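Local coordinates for protein suppressor of fused homolog (Drosophila melanogaster, PDB 6LPH) that probably binds and sequesters DNA-binding transcription factors, and is captured here as its N-terminal portion in complex with a peptide of its partner Fu, at residues A[36-41]-A[128-133]; A[23-28]-A[73-78]; A[103-108]-A[179-184]. All blocks are in the same frame, centred on the assembly; numbering follows the deposited sequence.

Interaction 1: residues A[36-41]-A[128-133]; sequences LQVTTL and PPTWPA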
ATOM      1  N   LEU A  36      -4.348 -13.815  -3.951  1.00 14.31           N
ATOM      2  CA  LEU A  36      -2.909 -13.972  -3.992  1.00 15.58           C
ATOM      3  C   LEU A  36      -2.259 -13.181  -2.858  1.00 14.60           C
ATOM      4  O   LEU A  36      -2.696 -12.076  -2.547  1.00 13.55           O
ATOM      5  CB  LEU A  36      -2.383 -13.397  -5.306  1.00 16.10           C
ATOM      6  CG  LEU A  36      -2.001 -14.209  -6.546  1.00 22.11           C
ATOM      7  CD1 LEU A  36      -2.309 -15.697  -6.472  1.00 18.49           C
ATOM      8  CD2 LEU A  36      -2.542 -13.547  -7.800  1.00 24.26           C
ATOM      9  N   GLN A  37      -1.206 -13.746  -2.269  1.00 14.51           N
ATOM     10  CA  GLN A  37      -0.345 -13.009  -1.360  1.00 14.86           C
ATOM     11  C   GLN A  37       1.105 -13.088  -1.793  1.00 15.06           C
ATOM     12  O   GLN A  37       1.552 -14.105  -2.297  1.00 16.16           O
ATOM     13  CB  GLN A  37      -0.442 -13.544   0.053  1.00 15.55           C
ATOM     14  CG  GLN A  37      -1.846 -13.507   0.632  1.00 13.96           C
ATOM     15  CD  GLN A  37      -1.852 -13.726   2.127  1.00 15.69           C
ATOM     16  OE1 GLN A  37      -1.465 -14.802   2.637  1.00 15.78           O
ATOM     17  NE2 GLN A  37      -2.281 -12.713   2.845  1.00 13.59           N
ATOM     18  N   VAL A  38       1.839 -12.009  -1.576  1.00 14.14           N
ATOM     19  CA  VAL A  38       3.293 -12.080  -1.606  1.00 14.25           C
ATOM     20  C   VAL A  38       3.695 -12.440  -0.174  1.00 14.87           C
ATOM     21  O   VAL A  38       3.380 -11.718   0.776  1.00 16.17           O
ATOM     22  CB  VAL A  38       3.942 -10.760  -2.090  1.00 15.87           C
ATOM     23  CG1 VAL A  38       5.470 -10.844  -2.008  1.00 17.66           C
ATOM     24  CG2 VAL A  38       3.557 -10.472  -3.539  1.00 16.52           C
ATOM     25  N   THR A  39       4.390 -13.563  -0.041  1.00 16.94           N
ATOM     26  CA  THR A  39       4.692 -14.194   1.237  1.00 17.76           C
ATOM     27  C   THR A  39       6.222 -14.220   1.459  1.00 17.44           C
ATOM     28  O   THR A  39       6.985 -14.600   0.567  1.00 17.67           O
ATOM     29  CB  THR A  39       4.119 -15.619   1.213  1.00 18.94           C
ATOM     30  OG1 THR A  39       2.698 -15.539   0.967  1.00 22.24           O
ATOM     31  CG2 THR A  39       4.367 -16.330   2.512  1.00 21.16           C
ATOM     32  N   THR A  40       6.680 -13.786   2.623  1.00 16.46           N
ATOM     33  CA  THR A  40       8.112 -13.857   2.865  1.00 16.73           C
ATOM     34  C   THR A  40       8.536 -15.266   3.289  1.00 17.06           C
ATOM     35  O   THR A  40       7.777 -16.017   3.934  1.00 18.99           O
ATOM     36  CB  THR A  40       8.628 -12.729   3.796  1.00 20.19           C
ATOM     37  OG1 THR A  40       8.325 -13.044   5.134  1.00 26.08           O
ATOM     38  CG2 THR A  40       7.921 -11.413   3.481  1.00 14.86           C
ATOM     39  N   LEU A  41       9.740 -15.641   2.873  1.00 19.42           N
ATOM     40  CA  LEU A  41      10.280 -16.987   3.096  1.00 16.86           C
ATOM     41  C   LEU A  41      10.903 -17.076   4.479  1.00 19.50           C
ATOM     42  O   LEU A  41      10.443 -17.872   5.309  1.00 24.94           O
ATOM     43  CB  LEU A  41      11.287 -17.341   1.986  1.00 19.09           C
ATOM     44  CG  LEU A  41      10.660 -17.637   0.605  1.00 20.56           C
ATOM     45  CD1 LEU A  41      11.760 -17.904  -0.422  1.00 20.93           C
ATOM     46  CD2 LEU A  41       9.661 -18.799   0.646  1.00 21.82           C
ATOM     47  N   PRO A 128      -2.016  -9.347 -10.559  1.00 17.77           N
ATOM     48  CA  PRO A 128      -1.646  -7.983 -10.163  1.00 17.67           C
ATOM     49  C   PRO A 128      -0.131  -7.809 -10.257  1.00 17.88           C
ATOM     50  O   PRO A 128       0.596  -8.792 -10.062  1.00 19.18           O
ATOM     51  CB  PRO A 128      -2.031  -7.915  -8.674  1.00 18.35           C
ATOM     52  CG  PRO A 128      -2.951  -9.088  -8.443  1.00 20.89           C
ATOM     53  CD  PRO A 128      -2.537 -10.135  -9.426  1.00 21.90           C
ATOM     54  N   PRO A 129       0.351  -6.582 -10.531  1.00 15.20           N
ATOM     55  CA  PRO A 129       1.791  -6.328 -10.416  1.00 15.49           C
ATOM     56  C   PRO A 129       2.253  -6.589  -8.991  1.00 15.19           C
ATOM     57  O   PRO A 129       1.478  -6.384  -8.037  1.00 14.76           O
ATOM     58  CB  PRO A 129       1.919  -4.843 -10.736  1.00 16.12           C
ATOM     59  CG  PRO A 129       0.654  -4.440 -11.390  1.00 16.48           C
ATOM     60  CD  PRO A 129      -0.401  -5.356 -10.850  1.00 14.81           C
ATOM     61  N   THR A 130       3.478  -7.084  -8.837  1.00 14.67           N
ATOM     62  CA  THR A 130       3.969  -7.431  -7.511  1.00 13.33           C
ATOM     63  C   THR A 130       4.990  -6.422  -7.033  1.00 14.12           C
ATOM     64  O   THR A 130       5.384  -6.434  -5.876  1.00 15.13           O
ATOM     65  CB  THR A 130       4.563  -8.861  -7.439  1.00 14.43           C
ATOM     66  OG1 THR A 130       5.566  -9.014  -8.458  1.00 16.22           O
ATOM     67  CG2 THR A 130       3.488  -9.939  -7.637  1.00 14.92           C
ATOM     68  N   TRP A 131       5.403  -5.516  -7.905  1.00 14.73           N
ATOM     69  CA  TRP A 131       6.357  -4.479  -7.477  1.00 15.48           C
ATOM     70  C   TRP A 131       5.924  -3.675  -6.246  1.00 15.08           C
ATOM     71  O   TRP A 131       6.790  -3.275  -5.467  1.00 15.96           O
ATOM     72  CB  TRP A 131       6.846  -3.604  -8.653  1.00 14.37           C
ATOM     73  CG  TRP A 131       5.784  -2.657  -9.193  1.00 14.55           C
ATOM     74  CD1 TRP A 131       5.018  -2.807 -10.343  1.00 14.09           C
ATOM     75  CD2 TRP A 131       5.329  -1.382  -8.591  1.00 14.59           C
ATOM     76  NE1 TRP A 131       4.157  -1.747 -10.495  1.00 14.86           N
ATOM     77  CE2 TRP A 131       4.288  -0.859  -9.478  1.00 14.50           C
ATOM     78  CE3 TRP A 131       5.666  -0.658  -7.440  1.00 14.70           C
ATOM     79  CZ2 TRP A 131       3.641   0.354  -9.228  1.00 14.56           C
ATOM     80  CZ3 TRP A 131       5.007   0.561  -7.197  1.00 14.40           C
ATOM     81  CH2 TRP A 131       4.006   1.041  -8.053  1.00 14.63           C
ATOM     82  N   PRO A 132       4.601  -3.447  -6.027  1.00 14.07           N
ATOM     83  CA  PRO A 132       4.233  -2.685  -4.819  1.00 14.26           C
ATOM     84  C   PRO A 132       4.588  -3.387  -3.505  1.00 16.08           C
ATOM     85  O   PRO A 132       4.726  -2.721  -2.478  1.00 16.81           O
ATOM     86  CB  PRO A 132       2.710  -2.477  -4.988  1.00 12.38           C
ATOM     87  CG  PRO A 132       2.574  -2.426  -6.514  1.00 13.76           C
ATOM     88  CD  PRO A 132       3.419  -3.610  -6.893  1.00 13.84           C
ATOM     89  N   ALA A 133       4.754  -4.708  -3.539  1.00 16.30           N
ATOM     90  CA  ALA A 133       5.203  -5.455  -2.364  1.00 17.98           C
ATOM     91  C   ALA A 133       6.586  -5.018  -1.863  1.00 18.21           C
ATOM     92  O   ALA A 133       6.751  -4.872  -0.656  1.00 17.68           O
ATOM     93  CB  ALA A 133       5.164  -6.970  -2.618  1.00 18.56           C
TER
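An edge strand of the chain's own mixed sheet, 36-40, meets the first turn of helix 131-146 where V38 packs against A133, a small example of an edge strand backed by a helix end. The methyl carbon of A133 lies against the side of the isopropyl group, almost equally far from its three carbons: A133 CB is 3.9 Å from V38 CG1 and 4.0 Å from V38 CG2. With CG1 of V38 anti to the backbone N (chi1 176°), CG2 is turned beside that N, and it is this branch that also meets the threonine ahead of the helix. There the two side chains cross at about a right angle, V38 CG2 lying 4.1 Å from T130 CG2. The hydroxyl of T130, on the other branch, hydrogen-bonds a polar side chain of the bound peptide. The T130 carbonyl closes the turn, since A133 N donates to T130 O at 3.0 Å. At the start of the strand L36 adds a separate touch, its CD2 lying 3.8 Å from CD of the P128 ring. No hydrogen bond crosses between the two segments. The backbone of 36-40 instead pairs with M57, I55 and D53 on one side and, on the other, with an antiparallel strand of the bound peptide, the arrangement known as beta augmentation, in which a ligand strand extends a sheet at its edge.

Interaction 2: residues A[23-28]-A[73-78]; sequences DHLGQV and HYISFG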
ATOM      1  N   ASP A  23     -10.313 -11.472   8.694  1.00 15.42           N
ATOM      2  CA  ASP A  23     -11.756 -11.361   8.850  1.00 17.17           C
ATOM      3  C   ASP A  23     -12.327 -10.039   8.331  1.00 15.27           C
ATOM      4  O   ASP A  23     -13.318 -10.033   7.591  1.00 16.64           O
ATOM      5  CB  ASP A  23     -12.162 -11.612  10.306  1.00 17.88           C
ATOM      6  CG  ASP A  23     -11.990 -13.070  10.706  1.00 23.18           C
ATOM      7  OD1 ASP A  23     -12.051 -13.390  11.911  1.00 23.98           O
ATOM      8  OD2 ASP A  23     -11.783 -13.912   9.798  1.00 26.55           O
ATOM      9  N   HIS A  24     -11.695  -8.927   8.695  1.00 14.88           N
ATOM     10  CA  HIS A  24     -12.053  -7.611   8.151  1.00 14.73           C
ATOM     11  C   HIS A  24     -12.008  -7.578   6.639  1.00 15.46           C
ATOM     12  O   HIS A  24     -12.945  -7.079   5.993  1.00 14.80           O
ATOM     13  CB  HIS A  24     -11.118  -6.548   8.716  1.00 12.68           C
ATOM     14  CG  HIS A  24     -11.546  -5.142   8.417  1.00 14.74           C
ATOM     15  ND1 HIS A  24     -12.804  -4.705   8.629  1.00 18.00           N
ATOM     16  CD2 HIS A  24     -10.825  -4.048   7.931  1.00 15.96           C
ATOM     17  CE1 HIS A  24     -12.891  -3.398   8.278  1.00 16.12           C
ATOM     18  NE2 HIS A  24     -11.679  -2.999   7.863  1.00 17.34           N
ATOM     19  N   LEU A  25     -10.916  -8.082   6.060  1.00 15.39           N
ATOM     20  CA  LEU A  25     -10.804  -8.140   4.583  1.00 15.22           C
ATOM     21  C   LEU A  25     -11.874  -9.042   3.955  1.00 16.45           C
ATOM     22  O   LEU A  25     -12.347  -8.779   2.835  1.00 15.70           O
ATOM     23  CB  LEU A  25      -9.416  -8.579   4.136  1.00 15.68           C
ATOM     24  CG  LEU A  25      -8.289  -7.573   4.434  1.00 16.58           C
ATOM     25  CD1 LEU A  25      -6.897  -8.148   4.144  1.00 14.68           C
ATOM     26  CD2 LEU A  25      -8.528  -6.290   3.642  1.00 17.89           C
ATOM     27  N   GLY A  26     -12.256 -10.101   4.668  1.00 16.51           N
ATOM     28  CA  GLY A  26     -13.330 -10.998   4.186  1.00 19.30           C
ATOM     29  C   GLY A  26     -14.700 -10.320   4.068  1.00 18.50           C
ATOM     30  O   GLY A  26     -15.534 -10.672   3.203  1.00 18.84           O
ATOM     31  N   GLN A  27     -14.929  -9.335   4.925  1.00 18.90           N
ATOM     32  CA  GLN A  27     -16.186  -8.585   4.937  1.00 18.90           C
ATOM     33  C   GLN A  27     -16.194  -7.563   3.819  1.00 17.21           C
ATOM     34  O   GLN A  27     -17.240  -7.244   3.245  1.00 18.18           O
ATOM     35  CB  GLN A  27     -16.321  -7.820   6.248  1.00 21.65           C
ATOM     36  CG  GLN A  27     -16.431  -8.704   7.476  1.00 27.31           C
ATOM     37  CD  GLN A  27     -17.835  -9.195   7.739  1.00 34.96           C
ATOM     38  OE1 GLN A  27     -18.346  -9.028   8.844  1.00 57.34           O
ATOM     39  NE2 GLN A  27     -18.466  -9.802   6.750  1.00 32.80           N
ATOM     40  N   VAL A  28     -15.017  -7.026   3.535  1.00 14.95           N
ATOM     41  CA  VAL A  28     -14.880  -5.990   2.540  1.00 16.57           C
ATOM     42  C   VAL A  28     -14.822  -6.641   1.142  1.00 14.85           C
ATOM     43  O   VAL A  28     -15.326  -6.097   0.163  1.00 14.66           O
ATOM     44  CB  VAL A  28     -13.626  -5.119   2.843  1.00 16.46           C
ATOM     45  CG1 VAL A  28     -13.274  -4.183   1.672  1.00 16.91           C
ATOM     46  CG2 VAL A  28     -13.863  -4.283   4.083  1.00 22.08           C
ATOM     47  N   HIS A  73      -5.456  -3.464  -5.165  1.00 10.14           N
ATOM     48  CA  HIS A  73      -5.439  -2.987  -3.747  1.00 10.35           C
ATOM     49  C   HIS A  73      -4.509  -3.902  -2.948  1.00 10.27           C
ATOM     50  O   HIS A  73      -4.712  -5.142  -2.918  1.00 11.42           O
ATOM     51  CB  HIS A  73      -6.850  -3.025  -3.211  1.00  9.96           C
ATOM     52  CG  HIS A  73      -7.039  -2.436  -1.826  1.00 10.08           C
ATOM     53  ND1 HIS A  73      -8.143  -2.713  -1.086  1.00 11.27           N
ATOM     54  CD2 HIS A  73      -6.264  -1.566  -1.059  1.00 11.32           C
ATOM     55  CE1 HIS A  73      -8.093  -2.052   0.095  1.00 11.03           C
ATOM     56  NE2 HIS A  73      -6.960  -1.330   0.118  1.00 11.93           N
ATOM     57  N   TYR A  74      -3.459  -3.318  -2.374  1.00  9.82           N
ATOM     58  CA  TYR A  74      -2.454  -4.073  -1.627  1.00  9.12           C
ATOM     59  C   TYR A  74      -2.613  -3.823  -0.133  1.00  9.69           C
ATOM     60  O   TYR A  74      -2.819  -2.679   0.257  1.00 10.51           O
ATOM     61  CB  TYR A  74      -1.066  -3.585  -2.025  1.00  8.72           C
ATOM     62  CG  TYR A  74      -0.824  -3.825  -3.509  1.00  9.09           C
ATOM     63  CD1 TYR A  74      -1.299  -2.931  -4.467  1.00  9.35           C
ATOM     64  CD2 TYR A  74      -0.185  -4.980  -3.936  1.00  9.47           C
ATOM     65  CE1 TYR A  74      -1.054  -3.157  -5.859  1.00 11.07           C
ATOM     66  CE2 TYR A  74       0.079  -5.209  -5.326  1.00 11.60           C
ATOM     67  CZ  TYR A  74      -0.399  -4.290  -6.266  1.00 11.31           C
ATOM     68  OH  TYR A  74      -0.209  -4.501  -7.619  1.00 14.01           O
ATOM     69  N   ILE A  75      -2.516  -4.880   0.684  1.00  9.22           N
ATOM     70  CA  ILE A  75      -2.632  -4.727   2.187  1.00  9.11           C
ATOM     71  C   ILE A  75      -1.515  -5.507   2.879  1.00  9.56           C
ATOM     72  O   ILE A  75      -1.341  -6.698   2.602  1.00  9.67           O
ATOM     73  CB  ILE A  75      -4.012  -5.138   2.741  1.00 10.08           C
ATOM     74  CG1 ILE A  75      -5.136  -4.396   2.019  1.00 10.22           C
ATOM     75  CG2 ILE A  75      -4.095  -4.840   4.271  1.00  9.97           C
ATOM     76  CD1 ILE A  75      -5.776  -5.205   0.922  1.00 11.07           C
ATOM     77  N   SER A  76      -0.737  -4.835   3.748  1.00 10.33           N
ATOM     78  CA  SER A  76       0.409  -5.475   4.424  1.00 10.40           C
ATOM     79  C   SER A  76       0.002  -6.145   5.720  1.00 10.85           C
ATOM     80  O   SER A  76      -1.011  -5.766   6.349  1.00 10.89           O
ATOM     81  CB  SER A  76       1.501  -4.432   4.767  1.00 11.41           C
ATOM     82  OG  SER A  76       1.126  -3.635   5.919  1.00 13.07           O
ATOM     83  N   PHE A  77       0.811  -7.121   6.138  1.00 10.80           N
ATOM     84  CA  PHE A  77       0.643  -7.770   7.448  1.00 11.26           C
ATOM     85  C   PHE A  77       2.018  -7.857   8.060  1.00 10.94           C
ATOM     86  O   PHE A  77       2.901  -8.560   7.515  1.00 12.17           O
ATOM     87  CB  PHE A  77       0.131  -9.203   7.302  1.00 10.95           C
ATOM     88  CG  PHE A  77      -1.214  -9.324   6.637  1.00 12.40           C
ATOM     89  CD1 PHE A  77      -1.334  -9.244   5.243  1.00 11.38           C
ATOM     90  CD2 PHE A  77      -2.354  -9.605   7.392  1.00 12.61           C
ATOM     91  CE1 PHE A  77      -2.570  -9.386   4.620  1.00 12.83           C
ATOM     92  CE2 PHE A  77      -3.586  -9.766   6.762  1.00 15.44           C
ATOM     93  CZ  PHE A  77      -3.698  -9.651   5.374  1.00 14.00           C
ATOM     94  N   GLY A  78       2.198  -7.177   9.193  1.00 11.22           N
ATOM     95  CA  GLY A  78       3.442  -7.245   9.941  1.00 10.38           C
ATOM     96  C   GLY A  78       3.795  -6.013  10.747  1.00 11.02           C
ATOM     97  O   GLY A  78       4.549  -6.136  11.702  1.00 13.34           O
TER
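L25 divides its two methyl groups between I75 and F77, and the contact is a case of a forked side chain serving two neighbours on one strand. The leucine takes a relaxed staggered form (chi1 -68°, chi2 172°) that sends its end off the helix to the strand. CD1 of L25 comes to 3.7 Å from CZ, the far corner of the F77 ring, while CD2 of L25 rests 4.0 Å from CD1 of I75. The leucine and isoleucine run antiparallel alongside each other where their methyls meet. F77 starts out pointing neither to nor from the helix, and within 23-28 it is L25 that its outer ring carbon meets; the methyl approaches the ring obliquely. Helix 16-28 lies on one face of the mixed sheet, and residues of strand 71-77 alternate accordingly: H73 and I75 point to this helix and the F77 ring reaches it, whereas Y74 turns to the other face and joins its hydroxyl to the carbonyl of P129. I75 is less regular, its second torsion lying well off a staggered value (chi2 98°), with CD1 3.9 Å above the imidazole plane of H73 and over its centre. That imidazole has hydrogen bonds at both nitrogens, ND1 with the hydroxyl of Y29 and NE2 with D178. The F77 ring is further wrapped by L18, I21 and I22, and L25 also touches Y58 and L181.

Interaction 3: residues A[103-108]-A[179-184]; sequences ELTFRL and PQLGCI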
ATOM      1  N   GLU A 103      -1.333  -0.854   9.494  1.00 12.01           N
ATOM      2  CA  GLU A 103      -0.762  -1.566   8.352  1.00 11.26           C
ATOM      3  C   GLU A 103      -0.816  -0.636   7.163  1.00 11.19           C
ATOM      4  O   GLU A 103      -1.574   0.343   7.159  1.00 10.99           O
ATOM      5  CB  GLU A 103      -1.483  -2.902   8.025  1.00 10.63           C
ATOM      6  CG  GLU A 103      -1.362  -3.974   9.143  1.00 11.68           C
ATOM      7  CD  GLU A 103       0.012  -4.621   9.275  1.00 11.90           C
ATOM      8  OE1 GLU A 103       0.969  -4.322   8.478  1.00 12.26           O
ATOM      9  OE2 GLU A 103       0.129  -5.490  10.173  1.00 12.44           O
ATOM     10  N   LEU A 104       0.010  -0.952   6.157  1.00 12.09           N
ATOM     11  CA  LEU A 104       0.059  -0.178   4.942  1.00 10.55           C
ATOM     12  C   LEU A 104      -0.921  -0.711   3.892  1.00 10.84           C
ATOM     13  O   LEU A 104      -1.055  -1.943   3.724  1.00 11.21           O
ATOM     14  CB  LEU A 104       1.458  -0.270   4.337  1.00 10.66           C
ATOM     15  CG  LEU A 104       2.570   0.335   5.227  1.00 11.80           C
ATOM     16  CD1 LEU A 104       3.946   0.011   4.661  1.00 13.74           C
ATOM     17  CD2 LEU A 104       2.387   1.850   5.368  1.00 16.99           C
ATOM     18  N   THR A 105      -1.598   0.205   3.195  1.00 10.48           N
ATOM     19  CA  THR A 105      -2.324  -0.160   1.982  1.00 10.62           C
ATOM     20  C   THR A 105      -1.872   0.686   0.772  1.00 11.49           C
ATOM     21  O   THR A 105      -1.215   1.729   0.933  1.00 12.32           O
ATOM     22  CB  THR A 105      -3.857  -0.127   2.137  1.00 11.46           C
ATOM     23  OG1 THR A 105      -4.321   1.218   2.058  1.00 13.17           O
ATOM     24  CG2 THR A 105      -4.321  -0.741   3.512  1.00 11.01           C
ATOM     25  N   PHE A 106      -2.214   0.232  -0.428  1.00 10.40           N
ATOM     26  CA  PHE A 106      -1.830   0.987  -1.624  1.00 11.24           C
ATOM     27  C   PHE A 106      -2.855   0.656  -2.711  1.00 10.42           C
ATOM     28  O   PHE A 106      -3.322  -0.486  -2.799  1.00 10.33           O
ATOM     29  CB  PHE A 106      -0.413   0.597  -2.015  1.00 11.01           C
ATOM     30  CG  PHE A 106       0.128   1.290  -3.267  1.00 10.35           C
ATOM     31  CD1 PHE A 106       0.224   2.694  -3.339  1.00 10.86           C
ATOM     32  CD2 PHE A 106       0.606   0.536  -4.331  1.00 10.58           C
ATOM     33  CE1 PHE A 106       0.761   3.338  -4.449  1.00 11.52           C
ATOM     34  CE2 PHE A 106       1.180   1.176  -5.466  1.00 11.51           C
ATOM     35  CZ  PHE A 106       1.234   2.575  -5.527  1.00 10.98           C
ATOM     36  N   ARG A 107      -3.278   1.676  -3.454  1.00 10.61           N
ATOM     37  CA  ARG A 107      -4.229   1.468  -4.563  1.00 10.63           C
ATOM     38  C   ARG A 107      -3.562   1.852  -5.865  1.00 11.11           C
ATOM     39  O   ARG A 107      -3.133   3.007  -6.067  1.00 12.31           O
ATOM     40  CB  ARG A 107      -5.511   2.242  -4.362  1.00 10.56           C
ATOM     41  CG  ARG A 107      -6.282   1.749  -3.105  1.00 11.12           C
ATOM     42  CD  ARG A 107      -7.575   2.502  -2.910  1.00 10.74           C
ATOM     43  NE  ARG A 107      -8.214   2.124  -1.641  1.00 11.22           N
ATOM     44  CZ  ARG A 107      -9.008   1.059  -1.485  1.00 12.03           C
ATOM     45  NH1 ARG A 107      -9.308   0.270  -2.548  1.00 11.10           N
ATOM     46  NH2 ARG A 107      -9.557   0.797  -0.290  1.00 11.85           N
ATOM     47  N   LEU A 108      -3.472   0.889  -6.754  1.00 11.16           N
ATOM     48  CA  LEU A 108      -2.694   1.110  -7.985  1.00 11.28           C
ATOM     49  C   LEU A 108      -3.557   0.994  -9.259  1.00 11.96           C
ATOM     50  O   LEU A 108      -4.110  -0.068  -9.549  1.00 11.36           O
ATOM     51  CB  LEU A 108      -1.513   0.155  -8.008  1.00 11.32           C
ATOM     52  CG  LEU A 108      -0.726   0.111  -9.345  1.00 13.61           C
ATOM     53  CD1 LEU A 108      -0.039   1.440  -9.616  1.00 12.98           C
ATOM     54  CD2 LEU A 108       0.287  -1.040  -9.313  1.00 13.33           C
ATOM     55  N   PRO A 179     -10.043   4.347   2.602  1.00 14.97           N
ATOM     56  CA  PRO A 179     -11.478   4.657   2.595  1.00 16.90           C
ATOM     57  C   PRO A 179     -12.376   3.431   2.856  1.00 16.61           C
ATOM     58  O   PRO A 179     -13.460   3.572   3.417  1.00 19.22           O
ATOM     59  CB  PRO A 179     -11.713   5.212   1.170  1.00 17.81           C
ATOM     60  CG  PRO A 179     -10.628   4.602   0.342  1.00 17.79           C
ATOM     61  CD  PRO A 179      -9.437   4.464   1.256  1.00 15.31           C
ATOM     62  N   GLN A 180     -11.930   2.250   2.435  1.00 16.57           N
ATOM     63  CA  GLN A 180     -12.675   0.995   2.632  1.00 17.15           C
ATOM     64  C   GLN A 180     -12.384   0.395   3.990  1.00 16.66           C
ATOM     65  O   GLN A 180     -13.291  -0.087   4.689  1.00 18.59           O
ATOM     66  CB  GLN A 180     -12.168  -0.044   1.637  1.00 18.07           C
ATOM     67  CG  GLN A 180     -13.149  -0.420   0.610  1.00 19.80           C
ATOM     68  CD  GLN A 180     -12.547  -1.330  -0.416  1.00 17.67           C
ATOM     69  OE1 GLN A 180     -11.322  -1.330  -0.641  1.00 16.87           O
ATOM     70  NE2 GLN A 180     -13.402  -2.123  -1.055  1.00 19.32           N
ATOM     71  N   LEU A 181     -11.105   0.371   4.343  1.00 15.32           N
ATOM     72  CA  LEU A 181     -10.689  -0.429   5.506  1.00 17.19           C
ATOM     73  C   LEU A 181     -10.792   0.332   6.811  1.00 16.63           C
ATOM     74  O   LEU A 181     -11.044  -0.271   7.846  1.00 17.38           O
ATOM     75  CB  LEU A 181      -9.290  -1.006   5.333  1.00 15.84           C
ATOM     76  CG  LEU A 181      -9.101  -1.860   4.072  1.00 16.24           C
ATOM     77  CD1 LEU A 181      -7.716  -2.473   4.060  1.00 15.52           C
ATOM     78  CD2 LEU A 181     -10.183  -2.922   3.979  1.00 17.68           C
ATOM     79  N   GLY A 182     -10.578   1.647   6.746  1.00 14.68           N
ATOM     80  CA  GLY A 182     -10.666   2.499   7.931  1.00 19.04           C
ATOM     81  C   GLY A 182      -9.735   2.059   9.058  1.00 18.46           C
ATOM     82  O   GLY A 182      -8.558   1.790   8.850  1.00 17.36           O
ATOM     83  N   CYS A 183     -10.269   1.977  10.271  1.00 17.35           N
ATOM     84  CA  CYS A 183      -9.448   1.635  11.422  1.00 18.77           C
ATOM     85  C   CYS A 183     -10.251   0.600  12.202  1.00 18.15           C
ATOM     86  O   CYS A 183     -11.461   0.719  12.286  1.00 19.12           O
ATOM     87  CB  CYS A 183      -9.180   2.889  12.274  1.00 20.97           C
ATOM     88  SG  CYS A 183      -8.449   4.296  11.362  1.00 35.50           S
ATOM     89  N   ILE A 184      -9.593  -0.426  12.731  1.00 17.23           N
ATOM     90  CA  ILE A 184     -10.306  -1.485  13.442  1.00 18.15           C
ATOM     91  C   ILE A 184      -9.651  -1.803  14.787  1.00 19.06           C
ATOM     92  O   ILE A 184      -8.459  -1.496  15.012  1.00 17.83           O
ATOM     93  CB  ILE A 184     -10.380  -2.797  12.635  1.00 18.01           C
ATOM     94  CG1 ILE A 184      -8.977  -3.442  12.500  1.00 17.19           C
ATOM     95  CG2 ILE A 184     -11.003  -2.572  11.243  1.00 17.74           C
ATOM     96  CD1 ILE A 184      -8.987  -4.778  11.767  1.00 16.09           C
TER
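R107 and Q180 join through a forked hydrogen bond in which two nitrogens of one guanidinium share a single amide oxygen. The stronger branch runs from R107 NH2 to Q180 OE1 at 2.8 Å and is fairly straight, with an N-H...O angle of 158°; the branch from R107 NH1 to Q180 OE1, at 3.2 Å, is weak and bent. OE1 lies at the edge of the guanidinium, close to its plane, but the amide is not coplanar with it: the two planes stand 49° apart, and the donor NH2 is tilted 22° from the carbonyl plane. An arginine chain extended from CG to NE carries the group out to this position. Beside it, CD of the P179 ring approaches NE of R107 obliquely at 3.9 Å. The apolar part of the contact is a single touch, CG2 of T105 against CD1 of L181, also 3.9 Å.

Second-shell groups fix these partners. D178 forms a salt bridge to R107 NH2 through OD2, which also takes the backbone N-H of L181, while its OD1 bonds the hydroxyl of T105; Q195 and H71 bond NE and NH1 of R107, so each guanidinium nitrogen is engaged. The turn 179-182 thus lies over strand 97-109, flanked by strand 189-199 at Q195 and strand 71-77 at H73, with L25 and V28 of helix 16-28 packing on L181.

All three contacts involve one mixed sheet; interactions 1 and 2 bring a helix to it, and interaction 3 joins two of its own strands. All are largely buried, though L36 and T130 of interaction 1 are partly exposed and P179 of interaction 3 is exposed. Interaction 1 is at the edge strand, where packing by apolar side chains lies next to the bound peptide; the others lie nearer the chain's centre. Interaction 2 is wholly apolar and interaction 3 largely polar, yet they are close neighbours: S76 OG bonds E103 OE1, and H24 NE2 bonds the carbonyl of L181. Interaction 1 approaches from the other face, where P132 packs on Y74 and F106, and W131 on L108.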